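Aspartate semialdehyde dehydrogenase (Francisella tularensis subsp. tularensis, PDB 4WOJ) probably catalyses the NADPH-dependent reductive dephosphorylation of aspartyl-4-phosphate to aspartate semialdehyde, a shared step of lysine, threonine and methionine biosynthesis. Local coordinates at residues G20-S25 and D351-G356; S30-C35 and P360-L365; W231-M236 and Q240-Y245. All coordinates share one frame; numbering follows the deposited sequence.

Overall arrangement
Along the chain the six segments run 20-25, 30-35, 231-236, 240-245, 351-356, 360-365. Contacts 1 and 2 pair the first two with the last two, so the C-terminal helix 354-369 returns to helix 18-30 and to the loop after it, in the NAD-binding domain. Their centres are about 12 Å apart, and they touch where L23 packs on R362. Contact 3 is a local turn within the dimerisation domain, its centre about 23 Å from that of contact 1 and about 32 Å from that of contact 2, on the other side of the chain's centre. Contacts 1 and 3 also meet the second subunit, which brings the dimer interface close to the predicted active site.

Contact 1: G20-S25 and D351-G356; sequences GSVLMS and DQLLWG
V22 is the side chain of helix 18-30 that reaches across to L353 and L354, at the turn where strand 343-351 gives way to helix 354-369. Its CB is directed at that turn and carries two methyls that meet different partners. CG2 lies against the start of the L353 side chain, 4.0 Å from L353 CB, and the two side chains cross at about a right angle. The other methyl, CG1, is trans to the V22 backbone N (chi1 170°), and this rotation carries it toward L354. There it comes within 3.8 Å of L354 CG, while the carbonyl L353 O is 3.9 Å from V22 CG1. CG1 also approaches L354 CD2, but the modelled separation is too short for two carbons, so the exact fit at that tip is doubtful.

The turn is braced from within. L354 N donates to D351 OD1 at 3.0 Å, a capping bond that is far from straight (137°) and uses the anti lone pair of the carboxylate. The second oxygen, D351 OD2, is taken by R274 and the backbone N of G325. L199 of the second subunit packs on V22 and L353, and the L353 side chain is about 8 Å from that of H276, the predicted proton acceptor.

Chemically, then, the NAD-binding and dimerisation domains meet here through buried aliphatic groups: the V22 methyls against the L353 and L354 side chains, an apolar contact, while the D351 carboxylate is bonded to L354 N, R274 and G325 N.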
loop_
_atom_site.group_PDB
_atom_site.type_symbol
_atom_site.label_atom_id
_atom_site.label_comp_id
_atom_site.label_asym_id
_atom_site.label_seq_id
_atom_site.Cartn_x
_atom_site.Cartn_y
_atom_site.Cartn_z
ATOM N N GLY B 20 4.894 -20.805 -14.046
ATOM C CA GLY B 20 5.478 -21.935 -14.785
ATOM C C GLY B 20 6.868 -21.688 -15.360
ATOM O O GLY B 20 7.709 -22.574 -15.306
ATOM N N SER B 21 7.135 -20.499 -15.881
ATOM C CA SER B 21 8.503 -20.206 -16.338
ATOM C C SER B 21 9.441 -20.073 -15.163
ATOM O O SER B 21 10.611 -20.453 -15.216
ATOM C CB SER B 21 8.565 -18.907 -17.131
ATOM O OG SER B 21 7.340 -18.667 -17.757
ATOM N N VAL B 22 8.928 -19.497 -14.084
ATOM C CA VAL B 22 9.762 -19.278 -12.929
ATOM C C VAL B 22 10.104 -20.642 -12.318
ATOM O O VAL B 22 11.225 -20.867 -11.869
ATOM C CB VAL B 22 9.091 -18.302 -11.976
ATOM C CG1 VAL B 22 9.842 -18.251 -10.649
ATOM C CG2 VAL B 22 9.054 -16.919 -12.639
ATOM N N LEU B 23 9.169 -21.576 -12.414
ATOM C CA LEU B 23 9.393 -22.933 -11.940
ATOM C C LEU B 23 10.431 -23.654 -12.781
ATOM O O LEU B 23 11.382 -24.206 -12.246
ATOM C CB LEU B 23 8.080 -23.707 -11.950
ATOM C CG LEU B 23 8.200 -25.154 -11.535
ATOM C CD1 LEU B 23 8.555 -25.235 -10.080
ATOM C CD2 LEU B 23 6.918 -25.925 -11.841
ATOM N N MET B 24 10.248 -23.631 -14.101
ATOM C CA MET B 24 11.233 -24.184 -15.027
ATOM C C MET B 24 12.579 -23.623 -14.715
ATOM O O MET B 24 13.541 -24.353 -14.525
ATOM C CB MET B 24 10.919 -23.812 -16.470
ATOM C CG MET B 24 9.668 -24.441 -17.044
ATOM S SD MET B 24 9.646 -26.201 -16.782
ATOM C CE MET B 24 8.376 -26.299 -15.512
ATOM N N SER B 25 12.675 -22.309 -14.657
ATOM C CA SER B 25 13.982 -21.720 -14.396
ATOM C C SER B 25 14.586 -22.199 -13.103
ATOM O O SER B 25 15.789 -22.333 -12.979
ATOM C CB SER B 25 13.898 -20.220 -14.346
ATOM O OG SER B 25 15.004 -19.724 -13.585
ATOM N N ASP B 351 8.829 -12.141 -3.296
ATOM C CA ASP B 351 8.522 -12.282 -4.719
ATOM C C ASP B 351 7.343 -13.196 -4.943
ATOM O O ASP B 351 7.387 -14.363 -4.573
ATOM C CB ASP B 351 9.710 -12.872 -5.458
ATOM C CG ASP B 351 9.500 -12.895 -6.961
ATOM O OD1 ASP B 351 8.864 -13.834 -7.481
ATOM O OD2 ASP B 351 9.919 -11.917 -7.598
ATOM N N GLN B 352 6.309 -12.687 -5.584
ATOM C CA GLN B 352 5.071 -13.429 -5.742
ATOM C C GLN B 352 5.242 -14.719 -6.491
ATOM O O GLN B 352 4.636 -15.727 -6.135
ATOM C CB GLN B 352 4.020 -12.565 -6.445
ATOM C CG GLN B 352 2.650 -13.192 -6.521
ATOM C CD GLN B 352 2.376 -13.850 -7.845
ATOM O OE1 GLN B 352 2.622 -13.265 -8.898
ATOM N NE2 GLN B 352 1.837 -15.074 -7.810
ATOM N N LEU B 353 6.045 -14.671 -7.550
ATOM C CA LEU B 353 6.220 -15.794 -8.461
ATOM C C LEU B 353 7.031 -16.934 -7.899
ATOM O O LEU B 353 6.814 -18.076 -8.240
ATOM C CB LEU B 353 6.832 -15.287 -9.752
ATOM C CG LEU B 353 5.853 -14.388 -10.519
ATOM C CD1 LEU B 353 6.487 -13.721 -11.709
ATOM C CD2 LEU B 353 4.646 -15.170 -11.007
ATOM N N LEU B 354 7.961 -16.639 -7.014
ATOM C CA LEU B 354 8.862 -17.646 -6.482
ATOM C C LEU B 354 8.313 -18.205 -5.150
ATOM O O LEU B 354 7.578 -19.176 -5.109
ATOM C CB LEU B 354 10.231 -17.016 -6.246
ATOM C CG LEU B 354 11.042 -16.604 -7.449
ATOM C CD1 LEU B 354 12.198 -15.696 -7.099
ATOM C CD2 LEU B 354 11.579 -17.818 -8.185
ATOM N N TRP B 355 8.654 -17.590 -4.053
ATOM C CA TRP B 355 8.134 -18.114 -2.760
ATOM C C TRP B 355 6.604 -18.048 -2.708
ATOM O O TRP B 355 5.931 -18.929 -2.151
ATOM C CB TRP B 355 8.785 -17.412 -1.576
ATOM C CG TRP B 355 10.019 -18.114 -1.103
ATOM C CD1 TRP B 355 11.263 -17.576 -0.943
ATOM C CD2 TRP B 355 10.128 -19.483 -0.753
ATOM N NE1 TRP B 355 12.135 -18.533 -0.507
ATOM C CE2 TRP B 355 11.459 -19.713 -0.372
ATOM C CE3 TRP B 355 9.228 -20.536 -0.711
ATOM C CZ2 TRP B 355 11.908 -20.947 0.043
ATOM C CZ3 TRP B 355 9.672 -21.754 -0.301
ATOM C CH2 TRP B 355 11.001 -21.961 0.070
ATOM N N GLY B 356 6.063 -17.017 -3.327
ATOM C CA GLY B 356 4.626 -16.895 -3.489
ATOM C C GLY B 356 3.951 -17.946 -4.337
ATOM O O GLY B 356 2.769 -18.205 -4.151
#

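Contact 2: S30-C35 and P360-L365; sequences SKDFDC and PLRRVL
S30, at the end of helix 18-30, lays its hydroxyl over one face of the R362 guanidinium. S30 OG is 3.3 Å from R362 NH2, but the angle is too poor for a hydrogen bond; the hydroxyl is bonded instead to R26 O, one turn back. At K31 the helix stops: phi turns positive in a Schellman motif, and a type I beta turn follows, closed by D34 N on K31 O at 3.2 Å.

That turn presents D32, the charged partner of R362. OD2 takes the NH2 hydrogen of R362 at 2.6 Å, the distance being from D32 OD2 to R362 NH2, along a fairly straight path (156°). Its syn lone pair is used, and the carboxylate and guanidinium planes are only 8° apart, so the salt bridge is met edge-on. The arginine, extended through chi1 and chi2, has its CD 3.2 Å from D32 OD2, and the bend at chi3 (74°) then turns the guanidinium so that NH2 meets OD2. Its other terminal nitrogen, NH1, is paired with E359, so the guanidinium is held from two directions.

Next, F33 turns to the other side, into M27, F53 and Y57. Helix 18-30 and this loop form the crossover between parallel strands 8-13 and 36-42 of the Rossmann-type sheet; helix 354-369 lies beside it, with L361, V364 and L365 on I101 of strand 99-102, and R362 and L365 against M27.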
loop_
_atom_site.group_PDB
_atom_site.type_symbol
_atom_site.label_atom_id
_atom_site.label_comp_id
_atom_site.label_asym_id
_atom_site.label_seq_id
_atom_site.Cartn_x
_atom_site.Cartn_y
_atom_site.Cartn_z
ATOM N N SER B 30 18.570 -25.764 -10.239
ATOM C CA SER B 30 18.700 -26.725 -9.118
ATOM C C SER B 30 18.958 -28.154 -9.570
ATOM O O SER B 30 19.063 -29.047 -8.747
ATOM C CB SER B 30 17.411 -26.769 -8.280
ATOM O OG SER B 30 17.008 -25.504 -7.842
ATOM N N LYS B 31 19.047 -28.370 -10.885
ATOM C CA LYS B 31 19.221 -29.725 -11.469
ATOM C C LYS B 31 18.077 -30.651 -11.038
ATOM O O LYS B 31 18.275 -31.849 -10.832
ATOM C CB LYS B 31 20.549 -30.354 -11.036
ATOM C CG LYS B 31 21.764 -29.452 -11.083
ATOM C CD LYS B 31 22.855 -30.030 -10.190
ATOM C CE LYS B 31 24.262 -29.749 -10.700
ATOM N NZ LYS B 31 24.556 -30.642 -11.853
ATOM N N ASP B 32 16.881 -30.098 -10.911
ATOM C CA ASP B 32 15.722 -30.897 -10.514
ATOM C C ASP B 32 15.148 -31.826 -11.601
ATOM O O ASP B 32 14.336 -32.681 -11.299
ATOM C CB ASP B 32 14.629 -29.999 -9.950
ATOM C CG ASP B 32 14.965 -29.474 -8.566
ATOM O OD1 ASP B 32 15.722 -30.119 -7.802
ATOM O OD2 ASP B 32 14.456 -28.395 -8.241
ATOM N N PHE B 33 15.592 -31.698 -12.846
ATOM C CA PHE B 33 15.249 -32.712 -13.870
ATOM C C PHE B 33 16.110 -33.980 -13.810
ATOM O O PHE B 33 15.762 -34.990 -14.404
ATOM C CB PHE B 33 15.266 -32.108 -15.278
ATOM C CG PHE B 33 14.185 -31.084 -15.493
ATOM C CD1 PHE B 33 12.865 -31.458 -15.560
ATOM C CD2 PHE B 33 14.491 -29.741 -15.588
ATOM C CE1 PHE B 33 11.858 -30.518 -15.719
ATOM C CE2 PHE B 33 13.494 -28.795 -15.755
ATOM C CZ PHE B 33 12.167 -29.183 -15.822
ATOM N N ASP B 34 17.208 -33.941 -13.063
ATOM C CA ASP B 34 18.195 -35.027 -13.102
ATOM C C ASP B 34 17.649 -36.446 -12.947
ATOM O O ASP B 34 18.103 -37.352 -13.661
ATOM C CB ASP B 34 19.356 -34.785 -12.131
ATOM C CG ASP B 34 20.308 -33.708 -12.627
ATOM O OD1 ASP B 34 19.923 -32.924 -13.509
ATOM O OD2 ASP B 34 21.440 -33.624 -12.140
ATOM N N CYS B 35 16.688 -36.661 -12.063
ATOM C CA CYS B 35 16.288 -38.048 -11.747
ATOM C C CYS B 35 14.825 -38.337 -11.972
ATOM O O CYS B 35 14.195 -39.067 -11.210
ATOM C CB CYS B 35 16.665 -38.379 -10.311
ATOM S SG CYS B 35 18.430 -38.195 -10.053
ATOM N N PRO B 360 7.500 -23.297 -3.589
ATOM C CA PRO B 360 7.004 -24.337 -2.710
ATOM C C PRO B 360 6.679 -25.616 -3.448
ATOM O O PRO B 360 6.810 -26.739 -2.900
ATOM C CB PRO B 360 5.731 -23.716 -2.135
ATOM C CG PRO B 360 5.971 -22.242 -2.237
ATOM C CD PRO B 360 6.700 -22.063 -3.507
ATOM N N LEU B 361 6.218 -25.439 -4.675
ATOM C CA LEU B 361 5.790 -26.551 -5.497
ATOM C C LEU B 361 6.994 -27.400 -5.847
ATOM O O LEU B 361 6.994 -28.614 -5.591
ATOM C CB LEU B 361 5.071 -26.019 -6.745
ATOM C CG LEU B 361 3.822 -25.158 -6.468
ATOM C CD1 LEU B 361 3.006 -24.971 -7.730
ATOM C CD2 LEU B 361 2.952 -25.785 -5.347
ATOM N N ARG B 362 8.005 -26.741 -6.439
ATOM C CA ARG B 362 9.317 -27.341 -6.720
ATOM C C ARG B 362 9.857 -28.108 -5.544
ATOM O O ARG B 362 10.378 -29.194 -5.694
ATOM C CB ARG B 362 10.348 -26.272 -7.090
ATOM C CG ARG B 362 11.671 -26.840 -7.574
ATOM C CD ARG B 362 12.747 -25.756 -7.771
ATOM N NE ARG B 362 13.293 -25.244 -6.511
ATOM C CZ ARG B 362 14.178 -25.878 -5.735
ATOM N NH1 ARG B 362 14.607 -25.321 -4.616
ATOM N NH2 ARG B 362 14.637 -27.062 -6.065
ATOM N N ARG B 363 9.747 -27.544 -4.364
ATOM C CA ARG B 363 10.347 -28.171 -3.195
ATOM C C ARG B 363 9.573 -29.412 -2.696
ATOM O O ARG B 363 10.151 -30.353 -2.177
ATOM C CB ARG B 363 10.528 -27.124 -2.078
ATOM C CG ARG B 363 11.610 -26.071 -2.408
ATOM C CD ARG B 363 11.654 -24.979 -1.339
ATOM N NE ARG B 363 11.978 -25.595 -0.063
ATOM C CZ ARG B 363 13.197 -25.690 0.451
ATOM N NH1 ARG B 363 14.274 -25.174 -0.163
ATOM N NH2 ARG B 363 13.353 -26.279 1.609
ATOM N N VAL B 364 8.263 -29.419 -2.858
ATOM C CA VAL B 364 7.479 -30.570 -2.444
ATOM C C VAL B 364 7.623 -31.697 -3.459
ATOM O O VAL B 364 7.669 -32.878 -3.099
ATOM C CB VAL B 364 6.022 -30.212 -2.168
ATOM C CG1 VAL B 364 5.213 -29.954 -3.428
ATOM C CG2 VAL B 364 5.389 -31.305 -1.289
ATOM N N LEU B 365 7.759 -31.335 -4.727
ATOM C CA LEU B 365 8.130 -32.310 -5.750
ATOM C C LEU B 365 9.346 -33.113 -5.327
ATOM O O LEU B 365 9.351 -34.339 -5.441
ATOM C CB LEU B 365 8.438 -31.605 -7.066
ATOM C CG LEU B 365 8.923 -32.503 -8.202
ATOM C CD1 LEU B 365 7.907 -33.576 -8.559
ATOM C CD2 LEU B 365 9.281 -31.679 -9.442
#

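Contact 3: W231-M236 and Q240-Y245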
loop_
_atom_site.group_PDB
_atom_site.type_symbol
_atom_site.label_atom_id
_atom_site.label_comp_id
_atom_site.label_asym_id
_atom_site.label_seq_id
_atom_site.Cartn_x
_atom_site.Cartn_y
_atom_site.Cartn_z
ATOM N N TRP B 231 -9.727 -4.091 -3.575
ATOM C CA TRP B 231 -10.543 -5.298 -3.704
ATOM C C TRP B 231 -9.859 -6.344 -4.566
ATOM O O TRP B 231 -9.612 -6.112 -5.740
ATOM C CB TRP B 231 -11.894 -4.995 -4.302
ATOM C CG TRP B 231 -12.861 -6.135 -4.146
ATOM C CD1 TRP B 231 -12.912 -7.285 -4.890
ATOM C CD2 TRP B 231 -13.922 -6.231 -3.199
ATOM N NE1 TRP B 231 -13.943 -8.078 -4.467
ATOM C CE2 TRP B 231 -14.583 -7.451 -3.429
ATOM C CE3 TRP B 231 -14.415 -5.380 -2.208
ATOM C CZ2 TRP B 231 -15.709 -7.857 -2.672
ATOM C CZ3 TRP B 231 -15.549 -5.797 -1.436
ATOM C CH2 TRP B 231 -16.164 -7.018 -1.680
ATOM N N ILE B 232 -9.581 -7.505 -3.973
ATOM C CA ILE B 232 -8.996 -8.622 -4.696
ATOM C C ILE B 232 -9.863 -9.849 -4.538
ATOM O O ILE B 232 -10.081 -10.315 -3.443
ATOM C CB ILE B 232 -7.507 -8.867 -4.292
ATOM C CG1 ILE B 232 -6.650 -7.729 -4.873
ATOM C CG2 ILE B 232 -6.982 -10.177 -4.874
ATOM C CD1 ILE B 232 -5.209 -7.718 -4.468
ATOM N N ASP B 233 -10.344 -10.366 -5.667
ATOM C CA ASP B 233 -11.115 -11.618 -5.708
ATOM C C ASP B 233 -12.628 -11.451 -5.366
ATOM O O ASP B 233 -13.209 -10.399 -5.562
ATOM C CB ASP B 233 -10.456 -12.702 -4.854
ATOM C CG ASP B 233 -10.487 -14.072 -5.542
ATOM O OD1 ASP B 233 -11.448 -14.852 -5.269
ATOM O OD2 ASP B 233 -9.569 -14.357 -6.362
ATOM N N VAL B 234 -13.263 -12.518 -4.907
ATOM C CA VAL B 234 -14.733 -12.588 -4.843
ATOM C C VAL B 234 -15.229 -12.098 -3.462
ATOM O O VAL B 234 -14.496 -12.138 -2.470
ATOM C CB VAL B 234 -15.271 -14.025 -5.212
ATOM C CG1 VAL B 234 -16.329 -14.529 -4.229
ATOM C CG2 VAL B 234 -15.837 -14.052 -6.623
ATOM N N GLY B 235 -16.459 -11.590 -3.442
ATOM C CA GLY B 235 -17.086 -11.118 -2.209
ATOM C C GLY B 235 -17.398 -12.281 -1.300
ATOM O O GLY B 235 -17.875 -13.323 -1.751
ATOM N N MET B 236 -17.100 -12.120 -0.022
ATOM C CA MET B 236 -17.534 -13.080 0.989
ATOM C C MET B 236 -18.672 -12.457 1.808
ATOM O O MET B 236 -18.748 -11.234 1.931
ATOM C CB MET B 236 -16.371 -13.456 1.897
ATOM C CG MET B 236 -15.150 -13.967 1.152
ATOM S SD MET B 236 -15.304 -15.704 0.716
ATOM C CE MET B 236 -15.294 -16.393 2.373
ATOM N N GLN B 240 -15.233 -9.769 3.946
ATOM C CA GLN B 240 -13.908 -9.984 3.360
ATOM C C GLN B 240 -14.007 -10.258 1.873
ATOM O O GLN B 240 -15.069 -10.645 1.380
ATOM C CB GLN B 240 -13.235 -11.189 4.005
ATOM C CG GLN B 240 -13.022 -11.078 5.503
ATOM C CD GLN B 240 -12.644 -12.400 6.130
ATOM O OE1 GLN B 240 -13.446 -13.342 6.134
ATOM N NE2 GLN B 240 -11.422 -12.487 6.658
ATOM N N THR B 241 -12.913 -10.039 1.150
ATOM C CA THR B 241 -12.801 -10.630 -0.167
ATOM C C THR B 241 -12.319 -12.055 0.060
ATOM O O THR B 241 -11.920 -12.429 1.181
ATOM C CB THR B 241 -11.830 -9.893 -1.108
ATOM O OG1 THR B 241 -10.503 -9.929 -0.587
ATOM C CG2 THR B 241 -12.227 -8.466 -1.252
ATOM N N LYS B 242 -12.370 -12.862 -0.990
ATOM C CA LYS B 242 -11.925 -14.250 -0.878
ATOM C C LYS B 242 -10.420 -14.257 -0.595
ATOM O O LYS B 242 -9.938 -15.078 0.203
ATOM C CB LYS B 242 -12.282 -15.077 -2.109
ATOM C CG LYS B 242 -12.364 -16.583 -1.848
ATOM C CD LYS B 242 -13.324 -17.261 -2.826
ATOM C CE LYS B 242 -12.667 -17.638 -4.156
ATOM N NZ LYS B 242 -12.321 -19.093 -4.198
ATOM N N GLU B 243 -9.712 -13.300 -1.207
ATOM C CA GLU B 243 -8.275 -13.105 -0.977
ATOM C C GLU B 243 -7.904 -12.994 0.480
ATOM O O GLU B 243 -6.892 -13.554 0.908
ATOM C CB GLU B 243 -7.792 -11.838 -1.693
ATOM C CG GLU B 243 -6.268 -11.703 -1.790
ATOM C CD GLU B 243 -5.630 -12.781 -2.649
ATOM O OE1 GLU B 243 -6.366 -13.551 -3.304
ATOM O OE2 GLU B 243 -4.373 -12.841 -2.697
ATOM N N GLU B 244 -8.745 -12.270 1.222
ATOM C CA GLU B 244 -8.561 -11.963 2.656
ATOM C C GLU B 244 -8.966 -13.116 3.601
ATOM O O GLU B 244 -8.279 -13.404 4.571
ATOM C CB GLU B 244 -9.369 -10.707 3.011
ATOM C CG GLU B 244 -8.899 -9.461 2.269
ATOM C CD GLU B 244 -9.929 -8.339 2.188
ATOM O OE1 GLU B 244 -11.111 -8.518 2.572
ATOM O OE2 GLU B 244 -9.551 -7.250 1.724
ATOM N N TYR B 245 -10.083 -13.769 3.312
ATOM C CA TYR B 245 -10.502 -14.949 4.072
ATOM C C TYR B 245 -9.457 -16.106 3.940
ATOM O O TYR B 245 -9.304 -16.903 4.850
ATOM C CB TYR B 245 -11.923 -15.394 3.618
ATOM C CG TYR B 245 -12.184 -16.879 3.747
ATOM C CD1 TYR B 245 -12.809 -17.410 4.869
ATOM C CD2 TYR B 245 -11.771 -17.759 2.739
ATOM C CE1 TYR B 245 -13.016 -18.778 4.967
ATOM C CE2 TYR B 245 -11.972 -19.129 2.827
ATOM C CZ TYR B 245 -12.591 -19.635 3.935
ATOM O OH TYR B 245 -12.768 -21.002 3.986
HETATM O O HOH W 1 -9.343 -7.004 -0.962
#
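Two first torsions set up the meeting of T241 and W231: T241 turns OG1 between its own N and carbonyl carbon (chi1 63°), which puts CG2 opposite the carbonyl carbon, facing W231, while W231 has CG trans to its N. The methyl thus sits squarely over the indole, T241 CG2 being 3.4 Å from the centroid of the W231 five-membered ring, a CH-pi contact. M236 also puts a methyl over a ring, but off-centre, toward the rim. Bent at both chi2 (-82°) and chi3, it folds its thioether back so that M236 CE lies over one face of the tyrosine, 3.4 Å from Y245 CG, in a CH-pi contact. The sulfur makes the Met-aromatic contact, M236 SD standing obliquely 5.0 Å from the Y245 ring centroid.

Between them the backbones run antiparallel for a single bridge, G235 with T241 as a non-hydrogen-bonded pair. The flanking bonds are K242 N to V234 O at 2.7 Å and M236 N to Q240 O at 2.9 Å. The loop thus turns back on itself and leads straight into helix 242-255, whose first turn carries a capping box: T241 N donates to E244 OE1 at 2.8 Å, and E244 N returns a weak bond to T241 OG1. E244 OE1 is also bridged to R333 and K335 of the second subunit, so the cap takes part in the dimer interface. A water accepts from I232 N and T241 OG1 and donates to E244 OE2.

E243 rests its chain on isoleucine, E243 CG being 3.5 Å from I232 CG2. Its OE2 accepts from N140, and its side chain is about 5 Å from that of C141, the predicted acyl-thioester nucleophile.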